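Local coordinates for antigen 43 (Escherichia coli, PDB 4KH3), which self-associates between bacterial cells in a Velcro-like manner, driving cell clumping and probably contributing to biofilm formation, at residues 34-39 / 62-67; 52-57 / 71-76; 127-132 / 161-166; 238-243 / 257-262; 276-281 / 292-297. All coordinates share one frame; numbering follows the deposited sequence. Where two conformers were deposited one is given.

The alpha domain of antigen 43 is built as a beta-helix, and all five contacts join different coils of it or a break in its coiling. Contacts 1 and 2 sit near the N-terminal end, with centres about 11 Å apart. They touch: their segments alternate along the chain, and Thr64 OG1 of contact 1 bonds Gln53 OE1 of contact 2. Contact 3 lies further along, its centre about 19 Å from that of contact 2. Contacts 4 and 5 are neighbours, with centres about 9 Å apart, joined by backbone bonds between 257-262 and 276-281. Contacts 1 and 5 are about 56 Å apart, centre to centre. Bound malonate, probably from the crystallisation liquor, lies near Arg71 and His238.

Contact 1: 34-39 / 62-67; sequences VTVSTG and RNTTVT
Thr35 pairs with Thr65, and Val36 with Val66, in a short parallel bridge between 34-39 and 62-67. Three backbone bonds hold it. Thr65 N gives to Val34 O, Val36 N gives to Thr65 O at 2.8 Å, and Thr67 N gives to Val36 O at 3.0 Å.

One hydroxyl pair adds to them. Ser37 OG and Thr67 OG1 lie 2.8 Å apart in a hydrogen bond, and either could donate. In Thr67, OG1 lies between the backbone N and the carbonyl carbon (chi1 70°), the crowded position, which turns it to the Ser37 hydroxyl. A water also ties the two segments. It accepts from Val34 N and donates to Arg62 O and Thr64 OG1. Thr64 OG1 is further bonded to Gln53.

Methyl packing lies on both faces. Val36 CG2 touches Thr64 CG2 at 3.6 Å on the buried face, near Gln53 and Gln72. On the partly exposed face Thr35 CG2 meets Thr67 CG2 at 3.9 Å, the two side chains crossing at about a right angle.

Like residues aligned from coil to coil in parallel strands are characteristic of a right-handed beta-helix, consistent with the pectate-lyase-like clan of this adhesin family.

Contact 2: 52-57 / 71-76; sequences GQWIKA and RQIVQA
Gln53 OE1 is gripped by two donors, Gln72 NE2 on the next coil and the hydroxyl of Thr64. The Gln72 NE2 to Gln53 OE1 bond is 2.9 Å long, with the donor tilted 21° from the carbonyl plane. Both glutamines have CG anti to the backbone N (chi1 -175° in each) and run extended, side by side and pointing the same way. Their amide planes are 21° apart, nearly coplanar. The row continues at both ends, since Gln53 NE2 gives to Gln25 and Gln72 OE1 accepts from Gln91.

Four backbone bonds join the parallel strands. Among them Ile73 N gives to Gln53 O at 2.8 Å, and Ile55 N gives to Ile73 O at 2.8 Å.

On the face opposite the glutamines, Ile73 covers one face of the Trp54 ring. Ile73 CD1 sits over the six-membered ring, 3.4 Å from its centroid, in a CH-pi contact. Ile73 CG1 lies over the guanidinium of Arg71, 3.5 Å from its plane. Gln75 NE2 comes to the edge of the Trp54 ring. The Trp54 ring also stacks with Phe26, and its NE1 bonds Asn24. Beyond the strands, Lys56 NZ makes a weak bond to Gln75 OE1 at 3.1 Å.

The chemistry therefore divides by face. Inside, buried amides bond one another from coil to coil, with help from the Thr64 hydroxyl. Outside, partly exposed aromatic and cationic groups rest on one aliphatic side chain.

Contact 3: 127-132 / 161-166; sequences QTIKHG and GTAEST
Ile129 and Gly161 meet at a corner of the beta-helix, where the chain leaves one face and starts the next. Strand 126-129 belongs to one face. Strand 162-164 lies on the following face, one coil further on. It pairs in parallel with 134-136, the strand that follows 126-129 in the chain. The contact thus joins two faces, and the two segments are not paired strands.

A single backbone bond crosses it. Gly161 N gives to Ile129 O at 2.9 Å, but it comes from well above the carbonyl plane, 52° out of it, with an N-H...O angle of 134°. Gly161 CA also presses on Lys130 O at 3.3 Å, in a CA-H...O contact. Glycine presents only hydrogens here, and the peptide can lie close against the chain at 130-132.

Outside the segments, His131 NE2 bonds the hydroxyl of Ser179, and Gln127 bonds Gln108 and Gln157 in an interior amide row.

The rest of the contact is made by the buried side chain of Ile129. Its CG2, anti to the backbone N (chi1 of CG1 -53°), reaches the start of the next strand, 3.8 Å from Thr162 N. Its other branch runs on along the strand, until Ile129 CD1 lies 4.1 Å from Ala163 CB.

Contact 4: 238-243 / 257-262; sequences HTTINQ and DVTQNT
Asn242 and Asn261 both carry CG anti to the carbonyl carbon, with chi1 of -79° and -67°. The two amides therefore lie side by side and point the same way. Asn261 ND2 gives to Asn242 OD1 at 2.7 Å, and that oxygen lies in the amide plane of the donor. The next link is Asn242 ND2 to Asn223 OD1, so the asparagines form a hydrogen-bonded row over three coils.

The backbones pair in parallel. Thr259 N gives to Thr239 O at 2.7 Å, Ile241 N to Thr259 O at 2.9 Å, and Asn261 N to Ile241 O at 2.9 Å. On the inner face Ile241 CD1 packs against Val258 CG1 at 3.7 Å and also meets the CB of Gln260. On the outer face the methyl of Thr240 leans on the Asn261 amide, Thr240 CG2 lying 3.8 Å from Asn261 ND2.

At the exposed start, the His238 ring and the Asp257 carboxylate run alongside each other with planes 10° apart. His238 CD2 is 3.5 Å from Asp257 CB. His238 NE2 and Asp257 OD2 are 3.3 Å apart, but the geometry does not make a hydrogen bond. A malonate ion lies close to His238.

Strand 216-222 pairs with the 238-243 side and 273-278 with the 257-262 side. Leu247 of strand 246-249 touches Thr239, Ile241 and Val258 in the interior.

Contact 5: 276-281 / 292-297; sequences GTNRLG and NVVLEN
A type I beta turn from Asn278 to Gly281, with an Asx turn at Asn278, packs against 292-297 where the regular coiling is interrupted. The turn links strand 273-278 to its antiparallel neighbour 281-286, a beta hairpin closed by bonds between the backbones of Asn278 and Gly281.

The Asn278 amide is held at both ends. Its OD1 accepts from Leu280 N at 2.8 Å, which defines the Asx turn. Its ND2 gives to Asn292 O at 2.8 Å, with that oxygen in the amide plane, and to a water that also accepts from Val294 N. Val294 CG2 lies over one face of the same amide, 3.6 Å from Asn278 ND2, and 3.7 Å from Leu280 CD1.

Arg279 and Glu296 reach toward each other, tip to tip. The grip is side-on, with the guanidinium and carboxylate planes 36° apart. Arg279 NH2 gives to Glu296 OE1 at 2.8 Å, in the guanidinium plane and nearly straight at 177°. Arg279 NE gives to Glu296 OE2 at 3.3 Å. Val294 CG1 lies over one guanidinium face of Arg279, 3.8 Å from its plane and toward its rim.

The charges have further partners. Arg279 NH2 also forms a salt bridge with Asp315, and Glu296 OE2 accepts from Gly263 N. Asp315 and Glu296 come close as like charges, so Arg279 probably offsets their repulsion. With Val294 packed between the amide and the ion pair, the polar groups of the turn are fixed to the strand that resumes the coil.

Contact 1: 34-39 / 62-67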
# COMPACT_ATOMS: atom_id res chain seq x y z
N VAL A 34 7.66 -29.04 35.91
CA VAL A 34 7.38 -30.30 35.25
C VAL A 34 7.60 -30.16 33.75
O VAL A 34 7.20 -29.16 33.15
CB VAL A 34 5.92 -30.76 35.53
CG1 VAL A 34 5.62 -32.03 34.78
CG2 VAL A 34 5.70 -30.95 37.01
N THR A 35 8.25 -31.15 33.14
CA THR A 35 8.32 -31.27 31.69
C THR A 35 7.20 -32.19 31.22
O THR A 35 7.07 -33.32 31.69
CB THR A 35 9.68 -31.84 31.21
OG1 THR A 35 10.73 -30.95 31.61
CG2 THR A 35 9.72 -32.01 29.68
N VAL A 36 6.38 -31.71 30.29
CA VAL A 36 5.20 -32.43 29.83
C VAL A 36 5.40 -32.88 28.39
O VAL A 36 5.43 -32.06 27.47
CB VAL A 36 3.93 -31.55 29.95
CG1 VAL A 36 2.72 -32.29 29.43
CG2 VAL A 36 3.71 -31.12 31.40
N SER A 37 5.54 -34.18 28.18
CA SER A 37 5.87 -34.70 26.86
C SER A 37 4.87 -35.73 26.39
O SER A 37 5.21 -36.61 25.62
CB SER A 37 7.25 -35.33 26.87
OG SER A 37 8.21 -34.38 27.26
N THR A 38 3.63 -35.61 26.85
CA THR A 38 2.59 -36.54 26.49
C THR A 38 1.25 -35.83 26.62
O THR A 38 1.14 -34.86 27.36
CB THR A 38 2.60 -37.80 27.40
OG1 THR A 38 1.60 -38.72 26.97
CG2 THR A 38 2.33 -37.41 28.85
N GLY A 39 0.25 -36.32 25.88
CA GLY A 39 -1.10 -35.79 25.95
C GLY A 39 -1.56 -35.21 24.64
O GLY A 39 -2.74 -34.90 24.47
N ARG A 62 3.53 -23.98 37.46
CA ARG A 62 4.61 -23.00 37.27
C ARG A 62 5.76 -23.60 36.51
O ARG A 62 6.16 -24.73 36.79
CB ARG A 62 5.17 -22.55 38.62
CG ARG A 62 4.21 -21.83 39.50
CD ARG A 62 4.89 -21.34 40.77
NE ARG A 62 3.88 -20.83 41.67
CZ ARG A 62 3.34 -19.63 41.56
NH1 ARG A 62 3.76 -18.80 40.60
NH2 ARG A 62 2.40 -19.25 42.40
N ASN A 63 6.32 -22.82 35.59
CA ASN A 63 7.53 -23.23 34.88
C ASN A 63 7.40 -24.58 34.22
O ASN A 63 8.35 -25.35 34.17
CB ASN A 63 8.75 -23.21 35.81
CG ASN A 63 8.88 -21.89 36.54
OD1 ASN A 63 9.09 -20.85 35.93
ND2 ASN A 63 8.75 -21.93 37.85
N THR A 64 6.21 -24.88 33.73
CA THR A 64 6.01 -26.08 32.96
C THR A 64 6.66 -25.90 31.59
O THR A 64 6.52 -24.85 30.96
CB THR A 64 4.51 -26.34 32.79
OG1 THR A 64 3.92 -26.56 34.08
CG2 THR A 64 4.27 -27.55 31.91
N THR A 65 7.39 -26.91 31.14
CA THR A 65 7.87 -26.95 29.77
C THR A 65 7.05 -27.99 29.03
O THR A 65 6.96 -29.14 29.46
CB THR A 65 9.36 -27.32 29.68
OG1 THR A 65 10.15 -26.28 30.28
CG2 THR A 65 9.79 -27.47 28.22
N VAL A 66 6.41 -27.57 27.94
CA VAL A 66 5.59 -28.48 27.16
C VAL A 66 6.28 -28.73 25.84
O VAL A 66 6.51 -27.81 25.06
CB VAL A 66 4.17 -27.93 26.93
CG1 VAL A 66 3.25 -29.03 26.39
CG2 VAL A 66 3.59 -27.40 28.21
N THR A 67 6.62 -30.00 25.59
CA THR A 67 7.36 -30.39 24.40
C THR A 67 6.42 -30.96 23.33
O THR A 67 5.20 -30.93 23.49
CB THR A 67 8.47 -31.40 24.75
OG1 THR A 67 7.88 -32.66 25.11
CG2 THR A 67 9.31 -30.91 25.93
O HOH W 1 5.00 -27.71 36.24

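Contact 2: 52-57 / 71-76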
# COMPACT_ATOMS: atom_id res chain seq x y z
N GLY A 52 -1.14 -35.91 30.18
CA GLY A 52 -0.87 -34.49 30.27
C GLY A 52 -0.91 -33.97 31.70
O GLY A 52 -1.20 -34.72 32.64
N GLN A 53 -0.61 -32.68 31.84
CA GLN A 53 -0.68 -32.02 33.13
C GLN A 53 -1.99 -31.26 33.18
O GLN A 53 -2.22 -30.37 32.37
CB GLN A 53 0.49 -31.04 33.30
CG GLN A 53 0.58 -30.40 34.67
CD GLN A 53 1.71 -29.37 34.78
OE1 GLN A 53 1.77 -28.41 34.00
NE2 GLN A 53 2.61 -29.57 35.75
N TRP A 54 -2.85 -31.64 34.12
CA TRP A 54 -4.17 -31.03 34.27
C TRP A 54 -4.10 -30.11 35.47
O TRP A 54 -3.97 -30.56 36.60
CB TRP A 54 -5.24 -32.11 34.48
CG TRP A 54 -5.25 -33.15 33.40
CD1 TRP A 54 -4.37 -34.19 33.26
CD2 TRP A 54 -6.16 -33.25 32.30
NE1 TRP A 54 -4.68 -34.93 32.14
CE2 TRP A 54 -5.77 -34.37 31.53
CE3 TRP A 54 -7.27 -32.50 31.88
CZ2 TRP A 54 -6.45 -34.77 30.37
CZ3 TRP A 54 -7.94 -32.89 30.72
CH2 TRP A 54 -7.53 -34.02 29.99
N ILE A 55 -4.16 -28.80 35.22
CA ILE A 55 -4.16 -27.86 36.32
C ILE A 55 -5.62 -27.63 36.63
O ILE A 55 -6.35 -27.05 35.83
CB ILE A 55 -3.51 -26.51 35.96
CG1 ILE A 55 -2.15 -26.73 35.26
CG2 ILE A 55 -3.34 -25.67 37.20
CD1 ILE A 55 -1.12 -27.46 36.12
N LYS A 56 -6.06 -28.12 37.79
CA LYS A 56 -7.47 -28.07 38.12
C LYS A 56 -7.83 -26.80 38.88
O LYS A 56 -6.95 -26.02 39.26
CB LYS A 56 -7.86 -29.30 38.94
CG LYS A 56 -7.41 -30.61 38.29
CD LYS A 56 -7.90 -31.82 39.06
CE LYS A 56 -9.41 -31.94 38.97
NZ LYS A 56 -9.90 -31.93 37.55
N ALA A 57 -9.12 -26.62 39.10
CA ALA A 57 -9.63 -25.48 39.86
C ALA A 57 -8.83 -25.26 41.16
O ALA A 57 -8.72 -26.14 42.01
CB ALA A 57 -11.12 -25.67 40.15
N ARG A 71 0.79 -32.01 26.30
CA ARG A 71 -0.40 -31.19 26.46
C ARG A 71 -0.52 -30.73 27.92
O ARG A 71 -0.47 -31.55 28.84
CB ARG A 71 -1.65 -31.96 26.04
CG ARG A 71 -2.89 -31.08 25.77
CD ARG A 71 -4.08 -31.94 25.37
NE ARG A 71 -5.36 -31.25 25.52
CZ ARG A 71 -6.49 -31.85 25.89
NH1 ARG A 71 -6.51 -33.15 26.15
NH2 ARG A 71 -7.61 -31.13 26.01
N GLN A 72 -0.66 -29.42 28.12
CA GLN A 72 -1.05 -28.89 29.43
C GLN A 72 -2.50 -28.42 29.35
O GLN A 72 -2.87 -27.64 28.47
CB GLN A 72 -0.14 -27.74 29.86
CG GLN A 72 -0.43 -27.22 31.29
CD GLN A 72 0.31 -25.92 31.60
OE1 GLN A 72 0.28 -24.98 30.81
NE2 GLN A 72 0.97 -25.86 32.76
N ILE A 73 -3.33 -28.90 30.27
CA ILE A 73 -4.74 -28.52 30.27
C ILE A 73 -5.03 -27.68 31.49
O ILE A 73 -5.01 -28.16 32.62
CB ILE A 73 -5.69 -29.72 30.23
CG1 ILE A 73 -5.32 -30.68 29.09
CG2 ILE A 73 -7.13 -29.25 30.09
CD1 ILE A 73 -4.42 -31.83 29.51
N VAL A 74 -5.28 -26.39 31.26
CA VAL A 74 -5.53 -25.48 32.35
C VAL A 74 -7.01 -25.29 32.43
O VAL A 74 -7.62 -24.64 31.57
CB VAL A 74 -4.82 -24.15 32.15
CG1 VAL A 74 -5.15 -23.20 33.29
CG2 VAL A 74 -3.33 -24.37 32.04
N GLN A 75 -7.61 -25.88 33.45
CA GLN A 75 -9.05 -25.89 33.58
C GLN A 75 -9.54 -24.60 34.21
O GLN A 75 -8.77 -23.85 34.81
CB GLN A 75 -9.48 -27.10 34.40
CG GLN A 75 -8.91 -28.39 33.84
CD GLN A 75 -9.86 -29.57 33.94
OE1 GLN A 75 -9.98 -30.20 35.00
NE2 GLN A 75 -10.54 -29.88 32.83
N ALA A 76 -10.84 -24.34 34.05
CA ALA A 76 -11.42 -23.17 34.68
C ALA A 76 -11.06 -23.17 36.17
O ALA A 76 -11.14 -24.21 36.83
CB ALA A 76 -12.92 -23.17 34.48
O HOH W 2 -10.89 -28.43 37.80

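Contact 3: 127-132 / 161-166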
# COMPACT_ATOMS: atom_id res chain seq x y z
N GLN A 127 -1.21 -18.83 18.71
CA GLN A 127 -2.22 -18.66 19.74
C GLN A 127 -3.57 -18.43 19.06
O GLN A 127 -3.70 -17.52 18.21
CB GLN A 127 -1.88 -17.51 20.67
CG GLN A 127 -2.92 -17.27 21.78
CD GLN A 127 -2.79 -15.90 22.42
OE1 GLN A 127 -2.97 -14.88 21.75
NE2 GLN A 127 -2.47 -15.86 23.71
N THR A 128 -4.54 -19.27 19.42
CA THR A 128 -5.90 -19.18 18.90
C THR A 128 -6.81 -18.78 20.03
O THR A 128 -6.85 -19.47 21.05
CB THR A 128 -6.46 -20.55 18.44
OG1 THR A 128 -5.43 -21.35 17.86
CG2 THR A 128 -7.58 -20.37 17.46
N ILE A 129 -7.55 -17.71 19.85
CA ILE A 129 -8.52 -17.30 20.86
C ILE A 129 -9.90 -17.63 20.35
O ILE A 129 -10.39 -16.98 19.43
CB ILE A 129 -8.45 -15.80 21.12
CG1 ILE A 129 -7.02 -15.38 21.46
CG2 ILE A 129 -9.41 -15.41 22.24
CD1 ILE A 129 -6.80 -13.92 21.26
N LYS A 130 -10.53 -18.63 20.95
CA LYS A 130 -11.86 -19.05 20.51
C LYS A 130 -12.89 -18.07 21.02
O LYS A 130 -12.56 -17.19 21.82
CB LYS A 130 -12.20 -20.45 21.02
CG LYS A 130 -11.02 -21.42 21.09
CD LYS A 130 -10.41 -21.72 19.73
CE LYS A 130 -11.45 -22.19 18.71
NZ LYS A 130 -10.83 -22.38 17.35
N HIS A 131 -14.13 -18.23 20.56
CA HIS A 131 -15.26 -17.47 21.07
C HIS A 131 -15.25 -17.44 22.60
O HIS A 131 -15.03 -18.47 23.24
CB HIS A 131 -16.57 -18.10 20.59
CG HIS A 131 -16.77 -18.03 19.11
ND1 HIS A 131 -17.06 -19.14 18.35
CD2 HIS A 131 -16.72 -16.99 18.25
CE1 HIS A 131 -17.19 -18.78 17.08
NE2 HIS A 131 -16.98 -17.48 16.99
N GLY A 132 -15.47 -16.26 23.17
CA GLY A 132 -15.46 -16.08 24.60
C GLY A 132 -14.08 -16.14 25.24
O GLY A 132 -13.96 -16.01 26.46
N GLY A 161 -12.23 -14.71 19.65
CA GLY A 161 -12.75 -14.06 20.84
C GLY A 161 -12.28 -12.62 20.95
O GLY A 161 -12.58 -11.80 20.10
N THR A 162 -11.55 -12.31 22.01
CA THR A 162 -11.12 -10.94 22.25
C THR A 162 -9.63 -10.84 22.55
O THR A 162 -9.08 -11.60 23.36
CB THR A 162 -11.94 -10.31 23.40
OG1 THR A 162 -13.33 -10.34 23.07
CG2 THR A 162 -11.53 -8.85 23.63
N ALA A 163 -8.98 -9.89 21.90
CA ALA A 163 -7.58 -9.60 22.18
C ALA A 163 -7.46 -8.14 22.61
O ALA A 163 -7.98 -7.23 21.96
CB ALA A 163 -6.72 -9.87 20.96
N GLU A 164 -6.79 -7.91 23.74
CA GLU A 164 -6.56 -6.57 24.24
C GLU A 164 -5.08 -6.29 24.41
O GLU A 164 -4.33 -7.17 24.82
CB GLU A 164 -7.27 -6.37 25.58
CG GLU A 164 -8.78 -6.35 25.46
CD GLU A 164 -9.47 -6.51 26.79
OE1 GLU A 164 -10.72 -6.41 26.84
OE2 GLU A 164 -8.77 -6.74 27.79
N SER A 165 -4.68 -5.06 24.13
CA SER A 165 -3.32 -4.58 24.38
C SER A 165 -2.31 -5.49 23.72
O SER A 165 -1.42 -6.06 24.36
CB SER A 165 -3.04 -4.49 25.89
OG SER A 165 -3.98 -3.65 26.52
N THR A 166 -2.45 -5.63 22.41
CA THR A 166 -1.57 -6.48 21.64
C THR A 166 -0.48 -5.62 21.01
O THR A 166 -0.76 -4.54 20.51
CB THR A 166 -2.38 -7.18 20.52
OG1 THR A 166 -3.49 -7.86 21.11
CG2 THR A 166 -1.52 -8.17 19.77

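Contact 4: 238-243 / 257-262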
# COMPACT_ATOMS: atom_id res chain seq x y z
N HIS A 238 -13.23 6.77 11.68
CA HIS A 238 -12.32 7.48 12.56
C HIS A 238 -10.88 7.08 12.33
O HIS A 238 -10.18 6.65 13.23
CB HIS A 238 -12.73 7.34 14.05
CG HIS A 238 -14.09 7.89 14.34
ND1 HIS A 238 -15.16 7.08 14.66
CD2 HIS A 238 -14.57 9.15 14.29
CE1 HIS A 238 -16.23 7.84 14.84
NE2 HIS A 238 -15.90 9.10 14.61
N THR A 239 -10.43 7.22 11.10
CA THR A 239 -9.03 7.02 10.81
C THR A 239 -8.34 8.36 10.93
O THR A 239 -8.89 9.40 10.58
CB THR A 239 -8.85 6.43 9.39
OG1 THR A 239 -9.20 5.04 9.41
CG2 THR A 239 -7.42 6.58 8.90
N THR A 240 -7.12 8.33 11.46
CA THR A 240 -6.28 9.51 11.45
C THR A 240 -5.04 9.13 10.66
O THR A 240 -4.40 8.13 10.96
CB THR A 240 -5.90 9.93 12.89
OG1 THR A 240 -7.07 10.40 13.56
CG2 THR A 240 -4.86 11.02 12.88
N ILE A 241 -4.73 9.93 9.65
CA ILE A 241 -3.54 9.71 8.85
C ILE A 241 -2.55 10.79 9.23
O ILE A 241 -2.79 11.98 9.00
CB ILE A 241 -3.83 9.86 7.35
CG1 ILE A 241 -5.12 9.13 6.96
CG2 ILE A 241 -2.65 9.35 6.53
CD1 ILE A 241 -5.61 9.51 5.57
N ASN A 242 -1.43 10.40 9.82
CA ASN A 242 -0.39 11.37 10.11
C ASN A 242 0.63 11.49 8.99
O ASN A 242 0.52 10.82 7.96
CB ASN A 242 0.28 11.05 11.44
CG ASN A 242 -0.55 11.51 12.61
OD1 ASN A 242 -1.14 12.58 12.57
ND2 ASN A 242 -0.63 10.68 13.65
N GLN A 243 1.61 12.36 9.19
CA GLN A 243 2.61 12.60 8.16
C GLN A 243 3.28 11.30 7.73
O GLN A 243 3.81 10.56 8.56
CB GLN A 243 3.64 13.61 8.65
CG GLN A 243 4.48 14.17 7.51
CD GLN A 243 5.73 14.87 7.98
OE1 GLN A 243 5.92 15.12 9.17
NE2 GLN A 243 6.61 15.18 7.03
N ASP A 257 -15.09 9.72 8.53
CA ASP A 257 -14.45 10.46 9.61
C ASP A 257 -12.94 10.31 9.56
O ASP A 257 -12.27 10.09 10.57
CB ASP A 257 -15.01 10.04 10.97
CG ASP A 257 -16.39 10.60 11.22
OD1 ASP A 257 -16.61 11.79 10.93
OD2 ASP A 257 -17.26 9.84 11.70
N VAL A 258 -12.42 10.41 8.34
CA VAL A 258 -11.00 10.37 8.13
C VAL A 258 -10.43 11.74 8.47
O VAL A 258 -10.81 12.73 7.86
CB VAL A 258 -10.68 10.02 6.68
CG1 VAL A 258 -9.19 10.17 6.40
CG2 VAL A 258 -11.17 8.61 6.36
N THR A 259 -9.55 11.79 9.46
CA THR A 259 -8.81 13.01 9.74
C THR A 259 -7.46 12.87 9.09
O THR A 259 -6.60 12.12 9.55
CB THR A 259 -8.64 13.25 11.24
OG1 THR A 259 -9.94 13.40 11.84
CG2 THR A 259 -7.82 14.50 11.48
N GLN A 260 -7.29 13.58 7.98
CA GLN A 260 -6.07 13.51 7.20
C GLN A 260 -5.20 14.72 7.53
O GLN A 260 -5.48 15.84 7.08
CB GLN A 260 -6.41 13.48 5.71
CG GLN A 260 -5.22 13.61 4.78
CD GLN A 260 -5.63 13.53 3.32
OE1 GLN A 260 -6.57 12.83 2.98
NE2 GLN A 260 -4.93 14.26 2.46
N ASN A 261 -4.17 14.50 8.35
CA ASN A 261 -3.25 15.57 8.72
C ASN A 261 -2.27 15.83 7.61
O ASN A 261 -2.16 15.04 6.66
CB ASN A 261 -2.51 15.24 10.02
CG ASN A 261 -3.44 15.23 11.21
OD1 ASN A 261 -4.38 16.03 11.28
ND2 ASN A 261 -3.21 14.31 12.13
N THR A 262 -1.56 16.95 7.73
CA THR A 262 -0.61 17.39 6.71
C THR A 262 0.43 16.32 6.43
O THR A 262 1.02 15.75 7.36
CB THR A 262 0.12 18.69 7.12
OG1 THR A 262 -0.85 19.67 7.49
CG2 THR A 262 0.96 19.23 5.96

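Contact 5: 276-281 / 292-297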
# COMPACT_ATOMS: atom_id res chain seq x y z
N GLY A 276 -14.14 12.92 5.27
CA GLY A 276 -13.48 13.45 6.45
C GLY A 276 -13.03 14.89 6.31
O GLY A 276 -13.67 15.71 5.66
N THR A 277 -11.90 15.20 6.95
CA THR A 277 -11.29 16.52 6.84
C THR A 277 -9.82 16.39 6.55
O THR A 277 -9.15 15.49 7.05
CB THR A 277 -11.44 17.33 8.14
OG1 THR A 277 -11.06 16.50 9.25
CG2 THR A 277 -12.87 17.79 8.32
N ASN A 278 -9.30 17.29 5.74
CA ASN A 278 -7.86 17.36 5.58
C ASN A 278 -7.43 18.77 5.96
O ASN A 278 -8.22 19.51 6.55
CB ASN A 278 -7.43 16.99 4.15
CG ASN A 278 -8.20 17.75 3.09
OD1 ASN A 278 -8.42 18.96 3.19
ND2 ASN A 278 -8.60 17.04 2.04
N ARG A 279 -6.21 19.13 5.61
CA ARG A 279 -5.68 20.43 6.00
C ARG A 279 -6.36 21.58 5.25
O ARG A 279 -6.08 22.74 5.51
CB ARG A 279 -4.16 20.48 5.81
CG ARG A 279 -3.68 20.30 4.37
CD ARG A 279 -2.21 20.64 4.29
NE ARG A 279 -1.56 20.18 3.06
CZ ARG A 279 -1.55 20.87 1.92
NH1 ARG A 279 -2.17 22.03 1.83
NH2 ARG A 279 -0.92 20.37 0.86
N LEU A 280 -7.25 21.24 4.32
CA LEU A 280 -7.97 22.26 3.58
C LEU A 280 -9.46 22.25 3.91
O LEU A 280 -10.22 23.02 3.33
CB LEU A 280 -7.77 22.07 2.07
CG LEU A 280 -6.37 22.37 1.56
CD1 LEU A 280 -6.35 22.47 0.03
CD2 LEU A 280 -5.83 23.66 2.19
N GLY A 281 -9.86 21.39 4.83
CA GLY A 281 -11.25 21.35 5.26
C GLY A 281 -11.92 20.04 4.91
O GLY A 281 -11.26 19.02 4.67
N ASN A 292 -12.43 18.27 -2.88
CA ASN A 292 -11.42 18.75 -1.92
C ASN A 292 -10.43 17.69 -1.47
O ASN A 292 -9.88 17.75 -0.37
CB ASN A 292 -12.07 19.46 -0.72
CG ASN A 292 -11.06 20.27 0.09
OD1 ASN A 292 -10.08 20.80 -0.46
ND2 ASN A 292 -11.29 20.36 1.40
N VAL A 293 -10.19 16.70 -2.32
CA VAL A 293 -9.18 15.71 -2.04
C VAL A 293 -7.80 16.37 -2.09
O VAL A 293 -7.47 17.11 -3.02
CB VAL A 293 -9.30 14.50 -3.00
CG1 VAL A 293 -8.07 13.63 -2.91
CG2 VAL A 293 -10.56 13.70 -2.69
N VAL A 294 -7.00 16.14 -1.05
CA VAL A 294 -5.63 16.64 -1.03
C VAL A 294 -4.70 15.44 -1.16
O VAL A 294 -4.83 14.45 -0.42
CB VAL A 294 -5.33 17.42 0.27
CG1 VAL A 294 -3.81 17.62 0.46
CG2 VAL A 294 -6.06 18.76 0.25
N LEU A 295 -3.78 15.53 -2.11
CA LEU A 295 -2.93 14.42 -2.49
C LEU A 295 -1.46 14.76 -2.36
O LEU A 295 -0.94 15.54 -3.14
CB LEU A 295 -3.20 14.04 -3.94
CG LEU A 295 -4.60 13.55 -4.29
CD1 LEU A 295 -4.72 13.42 -5.81
CD2 LEU A 295 -4.90 12.24 -3.60
N GLU A 296 -0.79 14.17 -1.38
CA GLU A 296 0.64 14.38 -1.21
C GLU A 296 1.29 13.14 -0.61
O GLU A 296 0.59 12.26 -0.11
CB GLU A 296 0.89 15.61 -0.33
CG GLU A 296 0.11 15.60 0.99
CD GLU A 296 -0.03 16.98 1.61
OE1 GLU A 296 0.44 17.98 1.03
OE2 GLU A 296 -0.62 17.07 2.70
N ASN A 297 2.62 13.05 -0.69
CA ASN A 297 3.38 12.00 0.00
C ASN A 297 2.98 10.58 -0.34
O ASN A 297 2.95 9.72 0.54
CB ASN A 297 3.26 12.15 1.51
CG ASN A 297 4.32 13.02 2.09
OD1 ASN A 297 5.30 13.35 1.41
ND2 ASN A 297 4.17 13.39 3.35
O HOH W 3 -8.24 14.32 1.15